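Local atomic coordinates of glycosyltransferase (Streptomyces halstedii, PDB entry 3WAD), a protein that belongs to the glycosyltransferases of the GT-B fold, built from two Rossmann-like domains that face each other. Residues Arg245-Gly253 with Leu310-His320; Thr327-Pro335 with Phe385-Tyr396. All coordinates share one frame; numbering follows the deposited sequence.

Interaction 1: Arg245-Gly253 with Leu310-His320; sequences RPRVCLTLG and LLPSCAAIVHH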
loop_
_atom_site.group_PDB
_atom_site.type_symbol
_atom_site.label_atom_id
_atom_site.label_comp_id
_atom_site.label_asym_id
_atom_site.label_seq_id
_atom_site.Cartn_x
_atom_site.Cartn_y
_atom_site.Cartn_z
ATOM N N ARG B 245 13.133 21.361 21.419
ATOM C CA ARG B 245 13.227 20.759 22.789
ATOM C C ARG B 245 12.056 19.759 22.969
ATOM O O ARG B 245 11.248 19.633 22.076
ATOM C CB ARG B 245 13.139 21.857 23.839
ATOM C CG ARG B 245 11.929 22.731 23.632
ATOM C CD ARG B 245 11.160 22.886 24.905
ATOM N NE ARG B 245 10.090 23.819 24.632
ATOM C CZ ARG B 245 9.403 24.491 25.546
ATOM N NH1 ARG B 245 9.630 24.339 26.839
ATOM N NH2 ARG B 245 8.474 25.331 25.146
ATOM N N PRO B 246 11.938 19.077 24.123
ATOM C CA PRO B 246 10.941 17.979 24.229
ATOM C C PRO B 246 9.562 18.288 23.619
ATOM O O PRO B 246 9.121 19.426 23.635
ATOM C CB PRO B 246 10.832 17.752 25.742
ATOM C CG PRO B 246 12.209 18.134 26.238
ATOM C CD PRO B 246 12.598 19.328 25.418
ATOM N N ARG B 247 8.915 17.280 23.044
ATOM C CA ARG B 247 7.622 17.476 22.373
ATOM C C ARG B 247 6.644 16.572 23.073
ATOM O O ARG B 247 7.039 15.519 23.578
ATOM C CB ARG B 247 7.710 17.006 20.948
ATOM C CG ARG B 247 7.217 17.937 19.952
ATOM C CD ARG B 247 7.909 17.612 18.637
ATOM N NE ARG B 247 8.464 18.825 18.028
ATOM C CZ ARG B 247 9.065 18.906 16.841
ATOM N NH1 ARG B 247 9.193 17.852 16.051
ATOM N NH2 ARG B 247 9.508 20.075 16.443
ATOM N N VAL B 248 5.378 16.974 23.088
ATOM C CA VAL B 248 4.319 16.123 23.598
ATOM C C VAL B 248 3.199 16.191 22.583
ATOM O O VAL B 248 2.960 17.240 21.991
ATOM C CB VAL B 248 3.808 16.576 24.989
ATOM C CG1 VAL B 248 2.489 15.895 25.360
ATOM C CG2 VAL B 248 4.891 16.271 26.064
ATOM N N CYS B 249 2.522 15.055 22.391
ATOM C CA CYS B 249 1.541 14.933 21.403
ATOM C C CYS B 249 0.254 14.790 22.169
ATOM O O CYS B 249 0.117 13.930 23.016
ATOM C CB CYS B 249 1.857 13.708 20.526
ATOM S SG CYS B 249 0.441 13.372 19.486
ATOM N N LEU B 250 -0.682 15.674 21.883
ATOM C CA LEU B 250 -2.005 15.710 22.489
ATOM C C LEU B 250 -3.106 15.461 21.458
ATOM O O LEU B 250 -3.341 16.285 20.586
ATOM C CB LEU B 250 -2.219 17.087 23.145
ATOM C CG LEU B 250 -3.568 17.356 23.760
ATOM C CD1 LEU B 250 -3.803 16.409 24.993
ATOM C CD2 LEU B 250 -3.754 18.887 24.065
ATOM N N THR B 251 -3.784 14.321 21.579
ATOM C CA THR B 251 -4.873 13.891 20.704
ATOM C C THR B 251 -6.004 13.421 21.602
ATOM O O THR B 251 -6.268 12.228 21.673
ATOM C CB THR B 251 -4.478 12.672 19.751
ATOM O OG1 THR B 251 -3.886 11.637 20.518
ATOM C CG2 THR B 251 -3.491 13.035 18.749
ATOM N N LEU B 252 -6.596 14.367 22.337
ATOM C CA LEU B 252 -7.694 14.154 23.294
ATOM C C LEU B 252 -8.886 15.095 22.971
ATOM O O LEU B 252 -9.860 15.205 23.733
ATOM C CB LEU B 252 -7.208 14.377 24.742
ATOM C CG LEU B 252 -7.139 13.214 25.727
ATOM C CD1 LEU B 252 -7.382 13.810 27.071
ATOM C CD2 LEU B 252 -8.182 12.131 25.461
ATOM N N GLY B 253 -8.776 15.769 21.826
ATOM C CA GLY B 253 -9.837 16.556 21.212
ATOM C C GLY B 253 -11.230 16.009 21.398
ATOM O O GLY B 253 -12.097 16.720 21.930
ATOM N N LEU B 310 5.764 12.202 13.784
ATOM C CA LEU B 310 5.796 12.974 15.039
ATOM C C LEU B 310 6.413 12.188 16.224
ATOM O O LEU B 310 7.319 12.680 16.891
ATOM C CB LEU B 310 4.361 13.481 15.406
ATOM C CG LEU B 310 4.237 14.353 16.679
ATOM C CD1 LEU B 310 5.076 15.644 16.642
ATOM C CD2 LEU B 310 2.751 14.702 16.887
ATOM N N LEU B 311 5.902 10.998 16.512
ATOM C CA LEU B 311 6.261 10.350 17.772
ATOM C C LEU B 311 7.759 10.101 18.036
ATOM O O LEU B 311 8.141 10.080 19.174
ATOM C CB LEU B 311 5.454 9.066 18.023
ATOM C CG LEU B 311 3.980 9.267 18.337
ATOM C CD1 LEU B 311 3.429 7.919 18.505
ATOM C CD2 LEU B 311 3.788 10.118 19.642
ATOM N N PRO B 312 8.605 9.856 16.995
ATOM C CA PRO B 312 10.075 9.693 17.280
ATOM C C PRO B 312 10.725 10.858 18.061
ATOM O O PRO B 312 11.768 10.688 18.713
ATOM C CB PRO B 312 10.675 9.602 15.887
ATOM C CG PRO B 312 9.551 8.948 15.085
ATOM C CD PRO B 312 8.330 9.663 15.555
ATOM N N SER B 313 10.127 12.035 17.983
ATOM C CA SER B 313 10.627 13.159 18.726
ATOM C C SER B 313 9.801 13.506 19.993
ATOM O O SER B 313 10.007 14.562 20.551
ATOM C CB SER B 313 10.699 14.376 17.789
ATOM O OG SER B 313 9.404 14.829 17.421
ATOM N N CYS B 314 8.887 12.644 20.459
ATOM C CA CYS B 314 7.968 13.067 21.561
ATOM C C CYS B 314 8.335 12.413 22.854
ATOM O O CYS B 314 8.595 11.236 22.848
ATOM C CB CYS B 314 6.506 12.699 21.301
ATOM S SG CYS B 314 5.792 13.761 20.088
ATOM N N ALA B 315 8.277 13.145 23.958
ATOM C CA ALA B 315 8.487 12.526 25.282
ATOM C C ALA B 315 7.188 11.904 25.799
ATOM O O ALA B 315 7.222 11.111 26.726
ATOM C CB ALA B 315 9.043 13.575 26.333
ATOM N N ALA B 316 6.034 12.279 25.244
ATOM C CA ALA B 316 4.776 11.709 25.755
ATOM C C ALA B 316 3.660 11.839 24.740
ATOM O O ALA B 316 3.709 12.725 23.880
ATOM C CB ALA B 316 4.394 12.362 27.088
ATOM N N ILE B 317 2.653 10.981 24.837
ATOM C CA ILE B 317 1.436 11.204 24.049
ATOM C C ILE B 317 0.276 11.022 24.996
ATOM O O ILE B 317 0.234 10.081 25.784
ATOM C CB ILE B 317 1.307 10.199 22.837
ATOM C CG1 ILE B 317 0.018 10.466 22.022
ATOM C CG2 ILE B 317 1.457 8.779 23.334
ATOM C CD1 ILE B 317 0.107 9.952 20.591
ATOM N N VAL B 318 -0.665 11.930 24.884
ATOM C CA VAL B 318 -1.884 11.962 25.709
ATOM C C VAL B 318 -2.997 11.595 24.793
ATOM O O VAL B 318 -3.218 12.329 23.812
ATOM C CB VAL B 318 -2.127 13.436 26.239
ATOM C CG1 VAL B 318 -3.321 13.494 27.182
ATOM C CG2 VAL B 318 -0.876 13.948 26.955
ATOM N N HIS B 319 -3.734 10.519 25.091
ATOM C CA HIS B 319 -4.740 10.090 24.124
ATOM C C HIS B 319 -5.831 9.207 24.779
ATOM O O HIS B 319 -5.780 8.935 25.998
ATOM C CB HIS B 319 -4.019 9.403 22.923
ATOM C CG HIS B 319 -3.490 8.042 23.236
ATOM N ND1 HIS B 319 -2.357 7.830 23.989
ATOM C CD2 HIS B 319 -3.997 6.821 22.969
ATOM C CE1 HIS B 319 -2.154 6.530 24.115
ATOM N NE2 HIS B 319 -3.136 5.895 23.508
ATOM N N HIS B 320 -6.831 8.779 24.006
ATOM C CA HIS B 320 -7.942 8.038 24.611
ATOM C C HIS B 320 -7.776 6.522 24.695
ATOM O O HIS B 320 -8.740 5.806 25.116
ATOM C CB HIS B 320 -9.238 8.379 23.945
ATOM C CG HIS B 320 -9.432 7.670 22.656
ATOM N ND1 HIS B 320 -8.836 8.087 21.481
ATOM C CD2 HIS B 320 -10.148 6.551 22.349
ATOM C CE1 HIS B 320 -9.199 7.270 20.501
ATOM N NE2 HIS B 320 -9.995 6.331 21.002
HETATM O O HOH W 1 10.547 15.054 23.432
HETATM O O HOH W 2 -7.195 9.841 21.298
#
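Cys-249, Arg-247 and Val-318 bury the most surface where strand 247-251 runs beside strand 316-319. The two strands are parallel, their axes 11° apart. The Cys-249 side chain sits on one face of the sheet. Its SG lies anti to the backbone N (chi1 169°) and fits between two methyl groups, 3.6 Å from Ile-317 CD1 and 3.7 Å from Leu-310 CD2. Cys-314 SG and Leu-311 CD2 approach its CB. The backbone of Cys-249 makes two bonds to the neighbouring strand: its N donates to Ala-316 O, and its O receives Val-318 N at 2.8 Å.

Val-318 packs on the other face. Leu-250 lies side by side with it and points the same way, with Leu-250 CD1 3.6 Å from Val-318 CB. Leu-252 crosses Val-318 at about a right angle. One step along, Thr-251 N gives a nearly straight bond of 3.0 Å to Val-318 O.

Arg-247 closes the other end. Its CD passes Leu-310 CD1, and the chain then bends at chi3 (-131°). NH1 makes a weak hydrogen bond of 3.3 Å to Ser-313 OG, which lies at the edge of the guanidinium. Ser-313 OG in turn donates to Leu-310 O, in the plane of that carbonyl. Ala-315 N donates to Arg-247 O at 2.7 Å, and a water joins Arg-247 N to Ser-313 O. Ala-316 N is buried by the contact and has no partner in the model.

Strand 279-283 hydrogen-bonds to the far side of strand 247-251, and Leu-376 and Ile-380 of helix 369-381 cover Val-248. The pair thus forms the middle of a six-stranded parallel sheet of order 3-2-1-4-5-6, the core of a Rossmann-like domain of the GT-B fold.

Interaction 2: Thr327-Pro335 with Phe385-Tyr396; sequences TNAIRYGVP and FKAAAEQIQKEY
Tyr-396 and Ile-330 meet where helix 327-332 crosses helix 385-396 at -91°, with the axes 7.8 Å apart. Tyr-396 has CG anti to its backbone N, which lays the ring alongside Ile-330 and Arg-331. Ile-330 CG2 presses against the base of this side chain, 3.4 Å from Tyr-396 CB. Further out, the aliphatic part of Arg-331 passes the ring obliquely, its CB 3.7 Å from Tyr-396 CE2. Its CG and CD lie near the hydroxyl. Tyr-396 OH bonds to His-226 O, while Arg-331 NH2 forms a salt bridge with Glu-30 of the second subunit.

Ile-392 meets Ile-330 at about a right angle. Beside it, the extended Gln-393 reaches the end of the first helix. Its NE2 donates to Arg-331 O at 2.9 Å, bent to 139° at the hydrogen and tilted from both the amide and carbonyl planes.

Gly-333, with positive phi, comes close to the second helix. Lys-386 bends at chi2 (56°) and brings NZ into a 2.7 Å hydrogen bond with Gly-333 O, coming from above the carbonyl plane. Ala-389 CB lies against the same carbonyl, and Pro-335 packs over Phe-385 CB and the Lys-386 backbone. Gly-333 forms the Schellman motif that follows the first helix, here packed on a nearly perpendicular helix in the C-terminal domain of the GT-B fold.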
loop_
_atom_site.group_PDB
_atom_site.type_symbol
_atom_site.label_atom_id
_atom_site.label_comp_id
_atom_site.label_asym_id
_atom_site.label_seq_id
_atom_site.Cartn_x
_atom_site.Cartn_y
_atom_site.Cartn_z
ATOM N N THR B 327 -0.638 1.550 19.551
ATOM C CA THR B 327 0.344 0.747 18.839
ATOM C C THR B 327 1.455 1.633 18.356
ATOM O O THR B 327 2.597 1.200 18.346
ATOM C CB THR B 327 -0.260 -0.085 17.678
ATOM O OG1 THR B 327 -1.304 -0.887 18.185
ATOM C CG2 THR B 327 0.728 -1.033 17.104
ATOM N N ASN B 328 1.165 2.887 17.976
ATOM C CA ASN B 328 2.220 3.830 17.640
ATOM C C ASN B 328 3.111 4.171 18.875
ATOM O O ASN B 328 4.372 4.228 18.766
ATOM C CB ASN B 328 1.608 5.127 17.070
ATOM C CG ASN B 328 1.324 5.051 15.608
ATOM O OD1 ASN B 328 2.208 5.205 14.799
ATOM N ND2 ASN B 328 0.069 4.825 15.257
ATOM N N ALA B 329 2.498 4.299 20.059
ATOM C CA ALA B 329 3.322 4.614 21.255
ATOM C C ALA B 329 4.180 3.376 21.598
ATOM O O ALA B 329 5.318 3.525 22.091
ATOM C CB ALA B 329 2.466 4.951 22.459
ATOM N N ILE B 330 3.613 2.187 21.371
ATOM C CA ILE B 330 4.402 0.935 21.557
ATOM C C ILE B 330 5.601 0.918 20.619
ATOM O O ILE B 330 6.754 0.716 21.066
ATOM C CB ILE B 330 3.575 -0.315 21.333
ATOM C CG1 ILE B 330 2.554 -0.458 22.449
ATOM C CG2 ILE B 330 4.488 -1.619 21.308
ATOM C CD1 ILE B 330 1.884 -1.726 22.380
ATOM N N ARG B 331 5.347 1.137 19.324
ATOM C CA ARG B 331 6.374 1.008 18.316
ATOM C C ARG B 331 7.495 2.062 18.468
ATOM O O ARG B 331 8.671 1.776 18.232
ATOM C CB ARG B 331 5.748 1.071 16.907
ATOM C CG ARG B 331 6.723 1.173 15.778
ATOM C CD ARG B 331 6.001 1.257 14.460
ATOM N NE ARG B 331 6.924 1.051 13.352
ATOM C CZ ARG B 331 6.614 1.223 12.063
ATOM N NH1 ARG B 331 5.383 1.655 11.702
ATOM N NH2 ARG B 331 7.556 1.013 11.132
ATOM N N TYR B 332 7.126 3.287 18.852
ATOM C CA TYR B 332 8.097 4.352 19.031
ATOM C C TYR B 332 8.576 4.469 20.520
ATOM O O TYR B 332 9.395 5.323 20.827
ATOM C CB TYR B 332 7.604 5.699 18.407
ATOM C CG TYR B 332 7.394 5.500 16.916
ATOM C CD1 TYR B 332 8.510 5.298 16.045
ATOM C CD2 TYR B 332 6.105 5.348 16.393
ATOM C CE1 TYR B 332 8.320 4.997 14.676
ATOM C CE2 TYR B 332 5.905 5.088 15.034
ATOM C CZ TYR B 332 7.006 4.895 14.195
ATOM O OH TYR B 332 6.797 4.648 12.891
ATOM N N GLY B 333 8.092 3.613 21.418
ATOM C CA GLY B 333 8.643 3.581 22.821
ATOM C C GLY B 333 8.292 4.856 23.613
ATOM O O GLY B 333 9.146 5.469 24.292
ATOM N N VAL B 334 7.039 5.306 23.506
ATOM C CA VAL B 334 6.712 6.650 23.997
ATOM C C VAL B 334 5.764 6.492 25.184
ATOM O O VAL B 334 4.751 5.827 25.063
ATOM C CB VAL B 334 6.083 7.577 22.859
ATOM C CG1 VAL B 334 5.726 8.974 23.389
ATOM C CG2 VAL B 334 7.066 7.742 21.650
ATOM N N PRO B 335 6.088 7.112 26.330
ATOM C CA PRO B 335 5.158 7.067 27.459
ATOM C C PRO B 335 3.810 7.696 27.123
ATOM O O PRO B 335 3.710 8.590 26.279
ATOM C CB PRO B 335 5.848 7.904 28.521
ATOM C CG PRO B 335 7.281 7.895 28.173
ATOM C CD PRO B 335 7.294 7.899 26.649
ATOM N N PHE B 385 9.177 6.023 33.342
ATOM C CA PHE B 385 8.177 5.905 32.269
ATOM C C PHE B 385 8.777 5.674 30.900
ATOM O O PHE B 385 8.380 4.749 30.208
ATOM C CB PHE B 385 7.230 7.119 32.266
ATOM C CG PHE B 385 6.459 7.259 33.540
ATOM C CD1 PHE B 385 5.368 6.447 33.788
ATOM C CD2 PHE B 385 6.871 8.167 34.520
ATOM C CE1 PHE B 385 4.689 6.566 34.912
ATOM C CE2 PHE B 385 6.201 8.270 35.666
ATOM C CZ PHE B 385 5.098 7.495 35.877
ATOM N N LYS B 386 9.767 6.477 30.540
ATOM C CA LYS B 386 10.500 6.215 29.322
ATOM C C LYS B 386 11.104 4.801 29.305
ATOM O O LYS B 386 11.019 4.105 28.274
ATOM C CB LYS B 386 11.568 7.301 29.053
ATOM C CG LYS B 386 12.401 7.098 27.774
ATOM C CD LYS B 386 11.457 6.987 26.466
ATOM C CE LYS B 386 12.246 7.010 25.111
ATOM N NZ LYS B 386 11.292 7.102 23.932
ATOM N N ALA B 387 11.747 4.364 30.395
ATOM C CA ALA B 387 12.402 3.030 30.416
ATOM C C ALA B 387 11.368 1.905 30.190
ATOM O O ALA B 387 11.555 1.000 29.380
ATOM C CB ALA B 387 13.167 2.803 31.763
ATOM N N ALA B 388 10.270 1.978 30.918
ATOM C CA ALA B 388 9.195 1.029 30.779
ATOM C C ALA B 388 8.601 1.024 29.315
ATOM O O ALA B 388 8.325 -0.048 28.746
ATOM C CB ALA B 388 8.129 1.365 31.776
ATOM N N ALA B 389 8.457 2.212 28.715
ATOM C CA ALA B 389 7.936 2.345 27.337
ATOM C C ALA B 389 8.910 1.685 26.353
ATOM O O ALA B 389 8.525 1.016 25.363
ATOM C CB ALA B 389 7.734 3.825 26.977
ATOM N N GLU B 390 10.192 1.901 26.605
ATOM C CA GLU B 390 11.230 1.268 25.789
ATOM C C GLU B 390 11.298 -0.244 25.939
ATOM O O GLU B 390 11.544 -0.946 24.976
ATOM C CB GLU B 390 12.560 1.914 26.069
ATOM C CG GLU B 390 12.539 3.347 25.793
ATOM C CD GLU B 390 13.685 3.718 24.910
ATOM O OE1 GLU B 390 14.742 4.178 25.430
ATOM O OE2 GLU B 390 13.524 3.511 23.685
ATOM N N GLN B 391 11.032 -0.741 27.130
ATOM C CA GLN B 391 11.034 -2.168 27.376
ATOM C C GLN B 391 9.893 -2.795 26.567
ATOM O O GLN B 391 10.033 -3.864 25.926
ATOM C CB GLN B 391 10.825 -2.462 28.893
ATOM C CG GLN B 391 10.823 -3.953 29.257
ATOM C CD GLN B 391 12.016 -4.685 28.603
ATOM O OE1 GLN B 391 13.121 -4.126 28.506
ATOM N NE2 GLN B 391 11.803 -5.933 28.170
ATOM N N ILE B 392 8.726 -2.164 26.683
ATOM C CA ILE B 392 7.572 -2.542 25.853
ATOM C C ILE B 392 7.916 -2.589 24.345
ATOM O O ILE B 392 7.514 -3.545 23.648
ATOM C CB ILE B 392 6.312 -1.652 26.198
ATOM C CG1 ILE B 392 6.008 -1.906 27.687
ATOM C CG2 ILE B 392 5.122 -2.007 25.277
ATOM C CD1 ILE B 392 4.785 -1.298 28.261
ATOM N N GLN B 393 8.652 -1.592 23.880
ATOM C CA GLN B 393 9.036 -1.452 22.476
ATOM C C GLN B 393 9.944 -2.598 22.047
ATOM O O GLN B 393 9.742 -3.185 20.991
ATOM C CB GLN B 393 9.697 -0.104 22.233
ATOM C CG GLN B 393 10.209 0.175 20.785
ATOM C CD GLN B 393 11.145 1.411 20.755
ATOM O OE1 GLN B 393 11.785 1.729 21.728
ATOM N NE2 GLN B 393 11.189 2.101 19.648
ATOM N N LYS B 394 10.926 -2.926 22.912
ATOM C CA LYS B 394 11.814 -4.082 22.706
ATOM C C LYS B 394 11.051 -5.414 22.520
ATOM O O LYS B 394 11.331 -6.115 21.549
ATOM C CB LYS B 394 12.888 -4.099 23.831
ATOM C CG LYS B 394 13.680 -5.375 23.944
ATOM C CD LYS B 394 14.629 -5.355 25.206
ATOM C CE LYS B 394 15.441 -6.674 25.278
ATOM N NZ LYS B 394 16.942 -6.466 25.416
ATOM N N GLU B 395 10.091 -5.736 23.374
ATOM C CA GLU B 395 9.289 -6.921 23.273
ATOM C C GLU B 395 8.346 -6.932 22.056
ATOM O O GLU B 395 7.960 -7.998 21.534
ATOM C CB GLU B 395 8.416 -7.067 24.532
ATOM C CG GLU B 395 9.227 -7.199 25.857
ATOM C CD GLU B 395 8.388 -7.030 27.109
ATOM O OE1 GLU B 395 7.211 -7.409 27.120
ATOM O OE2 GLU B 395 8.912 -6.529 28.124
ATOM N N TYR B 396 7.912 -5.735 21.637
ATOM C CA TYR B 396 7.122 -5.618 20.413
ATOM C C TYR B 396 8.038 -5.861 19.189
ATOM O O TYR B 396 7.646 -6.566 18.239
ATOM C CB TYR B 396 6.496 -4.208 20.386
ATOM C CG TYR B 396 6.068 -3.715 18.996
ATOM C CD1 TYR B 396 4.773 -3.911 18.528
ATOM C CD2 TYR B 396 6.934 -3.023 18.214
ATOM C CE1 TYR B 396 4.364 -3.433 17.233
ATOM C CE2 TYR B 396 6.546 -2.538 16.944
ATOM C CZ TYR B 396 5.284 -2.738 16.481
ATOM O OH TYR B 396 4.923 -2.228 15.250
HETATM O O HOH W 3 5.934 1.681 24.473
#

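Overall arrangement
Interaction 1 closes along the chain before interaction 2 opens, and their centres are about 13 Å apart. Strand 314-319 leads directly into helix 323-332, which leads on to strand 336-338, the next parallel strand of the same sheet. This beta-alpha-beta unit joins the two contacts. They touch where Ile-317 N comes within 3.0 Å of Pro-335 O, a probable hydrogen bond, and where Leu-311 CD1 packs on Asn-328 CB. Interaction 1 pairs central strands, interaction 2 pairs helices 323-332 and 384-397 in the layer beside them, and the crossover links the two. That layer also reaches the second subunit through Arg-331 and Tyr-332.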